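Local coordinates for protein beta-galactosidase (Bacillus circulans, PDB 4MAD) that probably hydrolyses terminal non-reducing beta-D-galactose residues from beta-D-galactosides, as a glycoside hydrolase of family 35, at residues R32-A37 and K338-P343; D50-L55 and N61-Y66; Y120-L123 and N127-L130; L384-Y389 and M459-Y464; V443-E448 and V478-Q483. All coordinates share one frame; numbering follows the deposited sequence.

Contact 1: residues R32-A37 and K338-P343; sequences RLLSGA and KYVDLP
Arg32 meets Tyr339 and Leu34 meets Val340, one polar-aromatic touch and one aliphatic, and together they join segment 32-37 to segment 338-343 without a hydrogen bond. In the first, the guanidinium of Arg32 meets the ring of Tyr339: NH2 of Arg32 lies 4.0 Å from CD1 of Tyr339 and 4.2 Å from its CB. The two planes stand 64° apart and the approach is oblique. Arg32 runs out with CG anti to the backbone N (chi1 -172°) and then bends at chi3, which carries the guanidinium toward the tyrosine. Other groups engage the polar ends. NH1 of Arg32 donates to the carbonyl oxygens of Leu276 and Gly280, while the hydroxyl of Tyr339 is hydrogen-bonded to Glu273.

The aliphatic touch is tip to tip, CD1 of Leu34 reaching CG2 of Val340 at 4.1 Å. Leu34 starts barrel strand 34-38 and also packs on Phe336 of helix 327-339, so the contact ties the first strand of the barrel to the end of that helix. With 149 Å² buried, the pairing rests on van der Waals contact and the burial of apolar surface; the hydrogen bonds that fix Arg32 and Tyr339 go to third parties.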
# COMPACT_ATOMS: atom_id res chain seq x y z
N ARG A 32 4.58 29.41 6.93
CA ARG A 32 3.86 28.76 5.86
C ARG A 32 4.32 27.31 5.91
O ARG A 32 5.46 27.07 5.87
CB ARG A 32 4.21 29.36 4.52
CG ARG A 32 3.37 28.87 3.43
CD ARG A 32 4.06 28.97 2.15
NE ARG A 32 4.28 30.32 1.70
CZ ARG A 32 3.51 30.98 0.84
NH1 ARG A 32 2.43 30.44 0.30
NH2 ARG A 32 3.85 32.19 0.51
N LEU A 33 3.42 26.35 6.01
CA LEU A 33 3.83 24.97 6.02
C LEU A 33 4.09 24.52 4.61
O LEU A 33 3.22 24.57 3.75
CB LEU A 33 2.81 24.07 6.71
CG LEU A 33 2.54 24.51 8.14
CD1 LEU A 33 1.35 23.93 8.70
CD2 LEU A 33 3.69 24.22 9.01
N LEU A 34 5.30 24.08 4.40
CA LEU A 34 5.67 23.47 3.18
C LEU A 34 6.03 22.06 3.58
O LEU A 34 7.11 21.87 4.06
CB LEU A 34 6.90 24.16 2.61
CG LEU A 34 6.67 25.58 2.11
CD1 LEU A 34 7.92 26.15 1.60
CD2 LEU A 34 5.67 25.60 1.06
N SER A 35 5.16 21.11 3.27
CA SER A 35 5.29 19.75 3.72
C SER A 35 5.38 18.76 2.59
O SER A 35 4.85 18.94 1.54
CB SER A 35 4.13 19.39 4.67
OG SER A 35 4.03 18.05 4.99
N GLY A 36 6.09 17.69 2.87
CA GLY A 36 6.26 16.64 1.92
C GLY A 36 5.78 15.34 2.49
O GLY A 36 6.12 14.99 3.54
N ALA A 37 4.96 14.64 1.75
CA ALA A 37 4.54 13.31 2.17
C ALA A 37 5.59 12.22 1.93
O ALA A 37 6.09 12.08 0.85
CB ALA A 37 3.28 12.93 1.52
N LYS A 338 11.55 31.47 -4.27
CA LYS A 338 10.81 32.72 -4.39
C LYS A 338 10.05 33.12 -3.14
O LYS A 338 9.74 34.24 -2.97
CB LYS A 338 9.83 32.69 -5.53
CG LYS A 338 10.42 32.55 -6.81
CD LYS A 338 9.38 32.35 -7.88
CE LYS A 338 8.37 33.43 -7.94
NZ LYS A 338 7.43 33.26 -9.12
N TYR A 339 9.69 32.14 -2.33
CA TYR A 339 8.78 32.35 -1.23
C TYR A 339 9.36 32.13 0.17
O TYR A 339 8.80 32.54 1.11
CB TYR A 339 7.52 31.54 -1.42
CG TYR A 339 6.79 31.87 -2.68
CD1 TYR A 339 5.96 32.95 -2.75
CD2 TYR A 339 6.92 31.11 -3.80
CE1 TYR A 339 5.30 33.24 -3.87
CE2 TYR A 339 6.29 31.40 -4.92
CZ TYR A 339 5.46 32.49 -4.96
OH TYR A 339 4.79 32.83 -6.09
N VAL A 340 10.48 31.47 0.28
CA VAL A 340 11.18 31.33 1.53
C VAL A 340 12.66 31.36 1.30
O VAL A 340 13.11 30.91 0.31
CB VAL A 340 10.80 30.05 2.32
CG1 VAL A 340 9.42 30.14 2.81
CG2 VAL A 340 10.93 28.87 1.49
N ASP A 341 13.41 31.92 2.22
CA ASP A 341 14.85 31.96 2.04
C ASP A 341 15.43 30.60 2.42
O ASP A 341 15.07 30.06 3.41
CB ASP A 341 15.47 33.10 2.84
CG ASP A 341 15.14 34.49 2.25
OD1 ASP A 341 14.74 34.60 1.09
OD2 ASP A 341 15.29 35.47 2.95
N LEU A 342 16.28 30.04 1.59
CA LEU A 342 16.85 28.73 1.83
C LEU A 342 18.37 28.72 1.75
O LEU A 342 18.94 29.46 1.01
CB LEU A 342 16.36 27.72 0.79
CG LEU A 342 14.87 27.59 0.56
CD1 LEU A 342 14.56 26.74 -0.59
CD2 LEU A 342 14.27 27.02 1.76
N PRO A 343 18.96 27.78 2.44
CA PRO A 343 20.38 27.56 2.42
C PRO A 343 20.88 27.00 1.11
O PRO A 343 20.13 26.55 0.31
CB PRO A 343 20.56 26.49 3.47
CG PRO A 343 19.37 26.50 4.26
CD PRO A 343 18.30 26.95 3.44

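Contact 2: residues D50-L55 and N61-Y66; sequences DRLLKL and NTVETY
Val63 is the hub of this contact, with 44 Å² buried against two leucines of helix 48-58. One methyl does the touching on the strand side: CG2 of Val63 lies 4.0 Å from CD2 of Leu52 and 4.2 Å from CD1 of Leu55. The valine torsion (chi1 61°) sets CG2 anti to the backbone N, and from there it faces the helix.

Leu52 buries 26 Å². Its CB does not aim straight at the strand, yet CD2 arrives beside Val63, and the two side chains cross at about a right angle. Leu55, with 21 Å², starts out toward the strand and supplies its CD1 to the same valine methyl. The leucines are three positions apart, nearly one helical turn, which explains how both reach a single residue. Phe90 and Thr93 of helix 87-97 also touch Leu52, while Ala94 of that helix touches Val63, so the next helix shares in the packing.

Asp50, Arg51 and Lys54 form a salt-bridge network on the helix. OD2 of Asp50 accepts from NZ of Lys54 at 2.8 Å, on its syn lone pair, and from NH1 of Arg51 at 3.0 Å, on its anti side and 35° out of the carboxylate plane. Two cations thus grip one oxygen, which probably favours the charged carboxylate. NZ of Lys54 also donates to O of Gly323.

Strand 34-38, helix 48-58 and strand 62-66 form a beta-alpha-beta unit; apolar packing of its helix on the parallel sheet is typical of the TIM barrel.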
# COMPACT_ATOMS: atom_id res chain seq x y z
N ASP A 50 18.25 9.26 4.52
CA ASP A 50 18.63 9.74 3.22
C ASP A 50 17.47 10.50 2.61
O ASP A 50 17.63 11.57 2.12
CB ASP A 50 18.98 8.58 2.31
CG ASP A 50 19.31 9.03 0.90
OD1 ASP A 50 20.39 9.55 0.70
OD2 ASP A 50 18.49 8.89 -0.00
N ARG A 51 16.29 9.89 2.62
CA ARG A 51 15.17 10.54 2.00
C ARG A 51 14.78 11.81 2.70
O ARG A 51 14.48 12.76 2.08
CB ARG A 51 14.00 9.60 1.86
CG ARG A 51 14.38 8.21 1.45
CD ARG A 51 14.68 8.06 -0.02
NE ARG A 51 14.64 6.69 -0.46
CZ ARG A 51 15.71 5.93 -0.64
NH1 ARG A 51 16.89 6.40 -0.42
NH2 ARG A 51 15.60 4.69 -1.03
N LEU A 52 14.78 11.78 4.02
CA LEU A 52 14.42 12.95 4.78
C LEU A 52 15.39 14.11 4.54
O LEU A 52 14.98 15.18 4.42
CB LEU A 52 14.32 12.64 6.27
CG LEU A 52 13.17 11.70 6.57
CD1 LEU A 52 13.25 11.04 7.86
CD2 LEU A 52 11.89 12.43 6.39
N LEU A 53 16.67 13.81 4.43
CA LEU A 53 17.67 14.81 4.17
C LEU A 53 17.39 15.47 2.83
O LEU A 53 17.57 16.65 2.68
CB LEU A 53 19.04 14.15 4.14
CG LEU A 53 19.66 13.85 5.48
CD1 LEU A 53 20.83 13.05 5.35
CD2 LEU A 53 19.95 15.05 6.22
N LYS A 54 16.97 14.66 1.88
CA LYS A 54 16.60 15.15 0.56
C LYS A 54 15.39 16.10 0.59
O LYS A 54 15.37 17.12 -0.03
CB LYS A 54 16.40 14.02 -0.43
CG LYS A 54 17.70 13.38 -0.86
CD LYS A 54 17.63 12.00 -1.43
CE LYS A 54 18.91 11.58 -2.01
NZ LYS A 54 19.04 10.22 -2.39
N LEU A 55 14.38 15.76 1.34
CA LEU A 55 13.25 16.64 1.45
C LEU A 55 13.64 17.97 2.11
O LEU A 55 13.28 19.00 1.67
CB LEU A 55 12.13 15.97 2.23
CG LEU A 55 11.61 14.62 1.72
CD1 LEU A 55 10.38 14.25 2.49
CD2 LEU A 55 11.34 14.65 0.29
N ASN A 61 9.77 22.33 5.16
CA ASN A 61 9.97 22.50 6.57
C ASN A 61 9.28 21.42 7.40
O ASN A 61 9.51 21.35 8.56
CB ASN A 61 9.62 23.88 7.06
CG ASN A 61 8.17 24.29 6.74
OD1 ASN A 61 7.31 23.50 6.49
ND2 ASN A 61 7.97 25.57 6.74
N THR A 62 8.51 20.56 6.74
CA THR A 62 7.69 19.59 7.39
C THR A 62 7.66 18.30 6.56
O THR A 62 7.75 18.37 5.38
CB THR A 62 6.29 20.17 7.53
OG1 THR A 62 6.35 21.44 8.14
CG2 THR A 62 5.43 19.26 8.33
N VAL A 63 7.52 17.16 7.22
CA VAL A 63 7.25 15.89 6.58
C VAL A 63 5.95 15.36 7.17
O VAL A 63 5.66 15.58 8.29
CB VAL A 63 8.37 14.84 6.74
CG1 VAL A 63 8.61 14.49 8.16
CG2 VAL A 63 8.07 13.63 5.96
N GLU A 64 5.16 14.69 6.34
CA GLU A 64 3.89 14.20 6.72
C GLU A 64 3.82 12.73 6.41
O GLU A 64 4.18 12.35 5.35
CB GLU A 64 2.78 14.93 5.97
CG GLU A 64 1.41 14.41 6.16
CD GLU A 64 1.11 13.27 5.20
OE1 GLU A 64 1.26 13.44 4.00
OE2 GLU A 64 0.75 12.21 5.69
N THR A 65 3.33 11.94 7.35
CA THR A 65 3.13 10.55 7.10
C THR A 65 1.80 10.07 7.64
O THR A 65 1.37 10.50 8.64
CB THR A 65 4.23 9.69 7.71
OG1 THR A 65 4.08 8.34 7.30
CG2 THR A 65 4.16 9.77 9.20
N TYR A 66 1.20 9.13 6.94
CA TYR A 66 0.13 8.33 7.47
C TYR A 66 0.69 7.32 8.47
O TYR A 66 1.86 7.13 8.50
CB TYR A 66 -0.55 7.52 6.39
CG TYR A 66 -1.50 8.24 5.49
CD1 TYR A 66 -2.60 8.88 5.97
CD2 TYR A 66 -1.34 8.18 4.13
CE1 TYR A 66 -3.48 9.50 5.11
CE2 TYR A 66 -2.20 8.78 3.31
CZ TYR A 66 -3.29 9.45 3.78
OH TYR A 66 -4.14 10.07 2.92

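Contact 3: residues Y120-L123 and N127-L130; sequences YWLL and NIKL
Leu122 and Ile128 form the tighter half of this contact, and the closest approach is to a backbone oxygen. CG2 of Ile128 lies 3.7 Å from O of Leu122, with CD1 of Ile128 at 4.0 Å from the same atom. Both branches of the isoleucine therefore rest against one carbonyl. CG1 of Ile128 is anti to the backbone N (chi1 -163°), which sends the longer arm toward Leu122.

The side-chain ends meet less closely. CD2 of Leu122 is 4.4 Å from CD1 of Ile128, and its other methyl, CD1, is likewise 4.4 Å from CD2 of Leu130. Leu122, itself buried, thus spreads its two branches over two residues of segment 127-130. That segment has the looser, more solvent-facing side: Ile128 and Leu130 are partly exposed, and Asn127 and Lys129 are exposed. Tyr137 of helix 135-152 packs on both Ile128 and Leu130, while Lys140 of the same helix touches Leu122.

The loop after strand 100-104 folds back on itself here, a 3-10 turn meeting the extended approach to helix 135-152. No hydrogen bond crosses, and 147 Å² is buried, so the two limbs are held against each other by aliphatic surface and van der Waals contact with one carbonyl.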
# COMPACT_ATOMS: atom_id res chain seq x y z
N TYR A 120 -6.82 -6.96 8.24
CA TYR A 120 -7.67 -7.88 7.52
C TYR A 120 -8.72 -8.38 8.50
O TYR A 120 -9.79 -8.65 8.13
CB TYR A 120 -6.87 -9.05 6.94
CG TYR A 120 -6.59 -10.08 7.95
CD1 TYR A 120 -7.35 -11.21 8.04
CD2 TYR A 120 -5.59 -9.92 8.87
CE1 TYR A 120 -7.12 -12.15 8.99
CE2 TYR A 120 -5.37 -10.88 9.83
CZ TYR A 120 -6.14 -11.99 9.89
OH TYR A 120 -5.89 -12.90 10.84
N TRP A 121 -8.35 -8.48 9.75
CA TRP A 121 -9.18 -9.06 10.77
C TRP A 121 -10.41 -8.28 11.18
O TRP A 121 -11.23 -8.81 11.86
CB TRP A 121 -8.41 -9.56 11.99
CG TRP A 121 -7.64 -8.59 12.63
CD1 TRP A 121 -6.37 -8.37 12.44
CD2 TRP A 121 -8.08 -7.64 13.57
NE1 TRP A 121 -5.94 -7.36 13.19
CE2 TRP A 121 -6.99 -6.87 13.91
CE3 TRP A 121 -9.29 -7.37 14.16
CZ2 TRP A 121 -7.06 -5.85 14.81
CZ3 TRP A 121 -9.37 -6.37 15.03
CH2 TRP A 121 -8.27 -5.60 15.36
N LEU A 122 -10.50 -7.03 10.75
CA LEU A 122 -11.72 -6.31 10.93
C LEU A 122 -12.84 -7.05 10.21
O LEU A 122 -13.94 -7.04 10.64
CB LEU A 122 -11.63 -4.89 10.40
CG LEU A 122 -10.72 -3.97 11.20
CD1 LEU A 122 -10.70 -2.51 10.74
CD2 LEU A 122 -10.95 -4.08 12.62
N LEU A 123 -12.53 -7.65 9.10
CA LEU A 123 -13.56 -8.24 8.27
C LEU A 123 -14.37 -9.35 8.98
O LEU A 123 -15.45 -9.67 8.57
CB LEU A 123 -13.00 -8.71 6.95
CG LEU A 123 -12.75 -7.59 5.97
CD1 LEU A 123 -11.83 -8.00 4.90
CD2 LEU A 123 -13.99 -7.05 5.40
N ASN A 127 -20.88 -8.05 13.25
CA ASN A 127 -21.74 -6.91 13.28
C ASN A 127 -21.04 -5.61 12.95
O ASN A 127 -21.59 -4.60 13.11
CB ASN A 127 -22.51 -6.85 14.59
CG ASN A 127 -23.37 -8.06 14.81
OD1 ASN A 127 -24.07 -8.45 13.95
ND2 ASN A 127 -23.25 -8.68 15.94
N ILE A 128 -19.81 -5.69 12.50
CA ILE A 128 -19.04 -4.49 12.25
C ILE A 128 -19.53 -3.73 11.05
O ILE A 128 -19.97 -4.31 10.11
CB ILE A 128 -17.55 -4.80 12.14
CG1 ILE A 128 -16.71 -3.54 12.29
CG2 ILE A 128 -17.26 -5.47 10.87
CD1 ILE A 128 -15.35 -3.82 12.52
N LYS A 129 -19.47 -2.42 11.17
CA LYS A 129 -19.66 -1.51 10.07
C LYS A 129 -18.53 -0.52 10.11
O LYS A 129 -18.24 -0.01 11.14
CB LYS A 129 -21.00 -0.82 10.18
CG LYS A 129 -22.15 -1.74 10.02
CD LYS A 129 -22.31 -2.25 8.65
CE LYS A 129 -23.31 -3.34 8.64
NZ LYS A 129 -23.85 -3.69 7.35
N LEU A 130 -17.90 -0.29 8.97
CA LEU A 130 -16.72 0.55 8.92
C LEU A 130 -16.97 2.06 8.78
O LEU A 130 -17.79 2.47 8.06
CB LEU A 130 -15.77 0.07 7.82
CG LEU A 130 -15.43 -1.41 7.85
CD1 LEU A 130 -14.69 -1.84 6.68
CD2 LEU A 130 -14.73 -1.75 9.05

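Contact 4: residues L384-Y389 and M459-Y464; sequences LPMEKY and MGRINY
NE and NH2 of Arg461 converge on a single oxygen, OE2, of Glu387. NH2 of Arg461 donates to OE2 of Glu387 at 2.7 Å with an N-H...O angle of 158°, and NE of Arg461 adds a longer, more bent bond to OE2 at 3.1 Å and 136°. OE2 lies in the guanidinium plane, but the carboxylate is turned 63° from it, so this is not the coplanar pairing in which each oxygen takes one nitrogen. NE uses the anti lone pair, whereas NH2 arrives on the anti side out of the carboxylate plane.

Further bonds anchor both partners: OE2 of Glu387 also accepts from the backbone N of Lys472, NH2 of Arg461 donates to O of Ala392, and NH1 of Arg461 forms a salt bridge with Glu114. This buried arginine pairs with two acids, which probably stabilises its charge. Glu114 belongs to the catalytic barrel region, so Arg461 ties that region to the first all-beta domain.

CG of Met386 touches NH2 of Arg461 obliquely at 4.2 Å. Arg461 is straight from CG to NE, which carries its head across to the 3-10 turn 386-389.

That turn precedes strand 395-403, whose Ile396 packs on Met386; segment 459-464 follows strand 449-457, with Ile462 resting against Tyr306 of strand 306-308 and His301 of strand 299-301.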
# COMPACT_ATOMS: atom_id res chain seq x y z
N LEU A 384 -14.76 -20.66 2.66
CA LEU A 384 -14.83 -19.36 3.31
C LEU A 384 -13.76 -18.40 2.74
O LEU A 384 -12.83 -18.83 2.20
CB LEU A 384 -14.61 -19.51 4.80
CG LEU A 384 -15.49 -20.49 5.56
CD1 LEU A 384 -15.08 -20.63 6.97
CD2 LEU A 384 -16.90 -20.10 5.45
N PRO A 385 -13.94 -17.12 2.86
CA PRO A 385 -12.90 -16.21 2.38
C PRO A 385 -11.68 -16.28 3.30
O PRO A 385 -11.80 -16.70 4.39
CB PRO A 385 -13.56 -14.85 2.46
CG PRO A 385 -14.61 -15.02 3.44
CD PRO A 385 -15.06 -16.39 3.43
N MET A 386 -10.52 -15.87 2.84
CA MET A 386 -9.27 -16.19 3.52
C MET A 386 -9.18 -15.62 4.92
O MET A 386 -8.50 -16.11 5.73
CB MET A 386 -8.05 -15.77 2.67
CG MET A 386 -7.91 -14.35 2.54
SD MET A 386 -6.31 -13.96 1.80
CE MET A 386 -6.32 -14.89 0.33
N GLU A 387 -9.86 -14.53 5.17
CA GLU A 387 -9.83 -13.90 6.46
C GLU A 387 -10.37 -14.85 7.56
O GLU A 387 -9.99 -14.77 8.70
CB GLU A 387 -10.62 -12.62 6.44
CG GLU A 387 -10.12 -11.60 5.49
CD GLU A 387 -10.70 -11.70 4.10
OE1 GLU A 387 -11.55 -12.54 3.95
OE2 GLU A 387 -10.31 -10.95 3.21
N LYS A 388 -11.30 -15.67 7.16
CA LYS A 388 -11.94 -16.63 8.08
C LYS A 388 -11.02 -17.76 8.49
O LYS A 388 -11.32 -18.49 9.40
CB LYS A 388 -13.24 -17.20 7.52
CG LYS A 388 -14.30 -16.21 7.34
CD LYS A 388 -15.04 -15.93 8.55
CE LYS A 388 -15.83 -17.10 9.02
NZ LYS A 388 -16.50 -16.86 10.34
N TYR A 389 -9.95 -17.93 7.73
CA TYR A 389 -8.97 -18.93 7.99
C TYR A 389 -7.77 -18.28 8.69
O TYR A 389 -6.81 -18.90 8.88
CB TYR A 389 -8.56 -19.67 6.74
CG TYR A 389 -9.68 -20.38 6.01
CD1 TYR A 389 -10.35 -21.43 6.60
CD2 TYR A 389 -10.05 -20.03 4.77
CE1 TYR A 389 -11.34 -22.07 5.96
CE2 TYR A 389 -11.04 -20.68 4.12
CZ TYR A 389 -11.69 -21.72 4.74
OH TYR A 389 -12.71 -22.40 4.15
N MET A 459 -5.24 -10.00 -4.66
CA MET A 459 -4.44 -9.06 -5.42
C MET A 459 -4.34 -7.66 -4.79
O MET A 459 -3.83 -6.77 -5.37
CB MET A 459 -4.98 -8.97 -6.84
CG MET A 459 -4.94 -10.24 -7.60
SD MET A 459 -5.61 -10.12 -9.25
CE MET A 459 -4.34 -9.28 -10.04
N GLY A 460 -4.91 -7.57 -3.60
CA GLY A 460 -5.00 -6.38 -2.80
C GLY A 460 -6.36 -5.81 -2.46
O GLY A 460 -7.16 -5.66 -3.32
N ARG A 461 -6.58 -5.56 -1.18
CA ARG A 461 -7.85 -5.08 -0.72
C ARG A 461 -8.07 -3.64 -1.10
O ARG A 461 -7.24 -2.84 -0.91
CB ARG A 461 -8.05 -5.27 0.79
CG ARG A 461 -8.17 -6.70 1.25
CD ARG A 461 -8.73 -6.91 2.66
NE ARG A 461 -8.75 -8.33 2.97
CZ ARG A 461 -7.66 -9.01 3.23
NH1 ARG A 461 -6.51 -8.38 3.27
NH2 ARG A 461 -7.73 -10.28 3.47
N ILE A 462 -9.25 -3.37 -1.62
CA ILE A 462 -9.71 -2.08 -2.02
C ILE A 462 -9.57 -1.08 -0.88
O ILE A 462 -9.79 -1.37 0.22
CB ILE A 462 -11.18 -2.13 -2.48
CG1 ILE A 462 -11.25 -2.81 -3.82
CG2 ILE A 462 -11.77 -0.77 -2.60
CD1 ILE A 462 -12.56 -3.35 -4.17
N ASN A 463 -9.10 0.08 -1.25
CA ASN A 463 -8.78 1.12 -0.29
C ASN A 463 -9.55 2.43 -0.40
O ASN A 463 -9.24 3.32 0.25
CB ASN A 463 -7.28 1.43 -0.30
CG ASN A 463 -6.80 2.07 -1.60
OD1 ASN A 463 -6.88 3.31 -1.80
ND2 ASN A 463 -6.30 1.25 -2.46
N TYR A 464 -10.50 2.49 -1.30
CA TYR A 464 -11.28 3.66 -1.52
C TYR A 464 -12.60 3.26 -2.16
O TYR A 464 -12.62 2.41 -2.97
CB TYR A 464 -10.55 4.62 -2.49
CG TYR A 464 -11.29 5.88 -2.78
CD1 TYR A 464 -11.17 6.98 -1.94
CD2 TYR A 464 -12.11 5.99 -3.88
CE1 TYR A 464 -11.87 8.12 -2.18
CE2 TYR A 464 -12.80 7.14 -4.13
CZ TYR A 464 -12.66 8.20 -3.29
OH TYR A 464 -13.33 9.33 -3.55

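Contact 5: residues V443-E448 and V478-Q483; sequences VELTEE and VRLGNQ
This is an aliphatic contact, Leu480 against Val443 and Leu445, between two strands of a four-stranded antiparallel sheet that are not direct neighbours: strand 409-417 runs between 440-445 and 473-480. The nearest CA pair, Val443 and Leu480, is 8.8 Å apart, and no hydrogen bond links the two segments, as expected when a strand intervenes.

Leu480 bridges the gap with both of its methyls. Its CD1 meets CD1 of Leu445 at 3.9 Å, the two leucines reaching toward each other tip to tip, while its CD2 lies 4.2 Å from CG2 of Val443, a side chain that it crosses at about a right angle. Its chi1 of -64° sets CG anti to the carbonyl carbon, and the fork at CG then gives one methyl to each partner. Leu480 also packs over Gln409 and Leu411 of the intervening strand, and Tyr406 touches both leucines.

Beyond Leu480 the chain reverses through a type II' turn from Leu480 to Gln483, closed by Gln483 N to Leu480 O at 2.9 Å and Leu480 N to Gln483 O at 2.9 Å. Gly481 takes the positive-phi position, and its carbonyl O accepts from NH1 of Arg479 at 3.1 Å, in the arginine's guanidinium plane.

Apolar side chains thus line one face of an antiparallel sheet in the all-beta domain, next to a beta-hairpin whose type II' turn joins strands 473-480 and 483-484.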
# COMPACT_ATOMS: atom_id res chain seq x y z
N VAL A 443 -15.72 -27.28 -17.39
CA VAL A 443 -14.93 -28.44 -17.06
C VAL A 443 -15.60 -29.70 -17.53
O VAL A 443 -16.77 -29.70 -17.75
CB VAL A 443 -14.71 -28.56 -15.61
CG1 VAL A 443 -13.97 -27.36 -15.12
CG2 VAL A 443 -15.97 -28.70 -14.92
N GLU A 444 -14.83 -30.76 -17.73
CA GLU A 444 -15.36 -32.04 -18.10
C GLU A 444 -14.99 -33.07 -17.07
O GLU A 444 -13.85 -33.44 -16.98
CB GLU A 444 -14.76 -32.48 -19.40
CG GLU A 444 -14.94 -31.51 -20.47
CD GLU A 444 -16.29 -31.61 -21.04
OE1 GLU A 444 -17.05 -32.42 -20.53
OE2 GLU A 444 -16.61 -30.92 -22.01
N LEU A 445 -15.96 -33.52 -16.30
CA LEU A 445 -15.70 -34.43 -15.23
C LEU A 445 -16.11 -35.82 -15.62
O LEU A 445 -17.23 -36.20 -15.42
CB LEU A 445 -16.49 -33.99 -14.03
CG LEU A 445 -16.16 -32.56 -13.71
CD1 LEU A 445 -17.05 -32.01 -12.74
CD2 LEU A 445 -14.78 -32.52 -13.22
N THR A 446 -15.20 -36.55 -16.20
CA THR A 446 -15.53 -37.85 -16.69
C THR A 446 -15.09 -38.98 -15.81
O THR A 446 -15.48 -40.07 -16.04
CB THR A 446 -14.92 -38.07 -18.01
OG1 THR A 446 -13.55 -37.81 -17.89
CG2 THR A 446 -15.49 -37.12 -18.97
N GLU A 447 -14.25 -38.72 -14.84
CA GLU A 447 -13.83 -39.76 -13.95
C GLU A 447 -14.80 -40.02 -12.84
O GLU A 447 -15.65 -39.24 -12.62
CB GLU A 447 -12.40 -39.53 -13.45
CG GLU A 447 -11.34 -39.45 -14.57
CD GLU A 447 -10.71 -40.80 -15.02
OE1 GLU A 447 -10.45 -41.68 -14.20
OE2 GLU A 447 -10.45 -40.96 -16.21
N GLU A 448 -14.66 -41.12 -12.12
CA GLU A 448 -15.50 -41.43 -10.98
C GLU A 448 -15.36 -40.42 -9.86
O GLU A 448 -16.28 -40.18 -9.16
CB GLU A 448 -15.16 -42.79 -10.41
CG GLU A 448 -15.58 -43.94 -11.26
CD GLU A 448 -17.02 -43.83 -11.66
OE1 GLU A 448 -17.90 -43.96 -10.79
OE2 GLU A 448 -17.29 -43.60 -12.84
N VAL A 478 -18.45 -22.40 -4.56
CA VAL A 478 -18.08 -22.87 -5.88
C VAL A 478 -19.13 -23.86 -6.36
O VAL A 478 -19.52 -24.69 -5.64
CB VAL A 478 -16.74 -23.56 -5.85
CG1 VAL A 478 -16.34 -23.98 -7.19
CG2 VAL A 478 -15.70 -22.68 -5.23
N ARG A 479 -19.58 -23.73 -7.58
CA ARG A 479 -20.64 -24.61 -8.03
C ARG A 479 -20.46 -25.13 -9.44
O ARG A 479 -19.84 -24.51 -10.23
CB ARG A 479 -22.00 -23.97 -7.90
CG ARG A 479 -22.19 -22.73 -8.63
CD ARG A 479 -23.43 -21.98 -8.17
NE ARG A 479 -23.44 -20.57 -8.46
CZ ARG A 479 -23.83 -20.02 -9.60
NH1 ARG A 479 -24.25 -20.74 -10.61
NH2 ARG A 479 -23.80 -18.73 -9.73
N LEU A 480 -21.04 -26.29 -9.68
CA LEU A 480 -21.11 -26.86 -10.99
C LEU A 480 -22.57 -26.73 -11.39
O LEU A 480 -23.41 -27.27 -10.76
CB LEU A 480 -20.71 -28.32 -10.90
CG LEU A 480 -19.27 -28.59 -10.47
CD1 LEU A 480 -19.07 -29.97 -10.15
CD2 LEU A 480 -18.26 -28.15 -11.48
N GLY A 481 -22.86 -25.99 -12.43
CA GLY A 481 -24.24 -25.59 -12.61
C GLY A 481 -24.70 -24.82 -11.37
O GLY A 481 -24.12 -23.85 -11.02
N ASN A 482 -25.79 -25.25 -10.76
CA ASN A 482 -26.26 -24.64 -9.54
C ASN A 482 -25.83 -25.38 -8.31
O ASN A 482 -26.13 -24.97 -7.23
CB ASN A 482 -27.77 -24.50 -9.51
CG ASN A 482 -28.27 -23.55 -10.55
OD1 ASN A 482 -27.75 -22.50 -10.75
ND2 ASN A 482 -29.29 -23.96 -11.21
N GLN A 483 -25.13 -26.49 -8.51
CA GLN A 483 -24.73 -27.27 -7.39
C GLN A 483 -23.43 -26.81 -6.69
O GLN A 483 -22.38 -26.98 -7.19
CB GLN A 483 -24.64 -28.75 -7.75
CG GLN A 483 -24.38 -29.64 -6.56
CD GLN A 483 -23.91 -31.01 -6.99
OE1 GLN A 483 -24.66 -31.71 -7.55
NE2 GLN A 483 -22.69 -31.34 -6.75

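Contacts 1 and 2 adjoin within the barrel, their centres 12 Å apart: strands 34-38 and 62-66 are neighbours, with Leu34 O probably bonded to Asn61 N at 2.9 Å. Contacts 3 and 4 also touch, with centres 11 Å apart; Leu123 CD1 lies 3.6 Å from Arg461 NE, so the barrel's loop 120-123 backs the salt bridge of the all-beta domain. Contact 5 belongs to that same domain, its nearest atoms about 8 Å from those of contact 4. Tyr464 of contact 4 lines a 2-(2-methoxyethoxy)ethanol pocket with Glu112 and Trp252. Strand 62-66 of contact 2 ends at Tyr66, whose OH comes close to OE2 of Glu247, the predicted nucleophile, though a bond is not established.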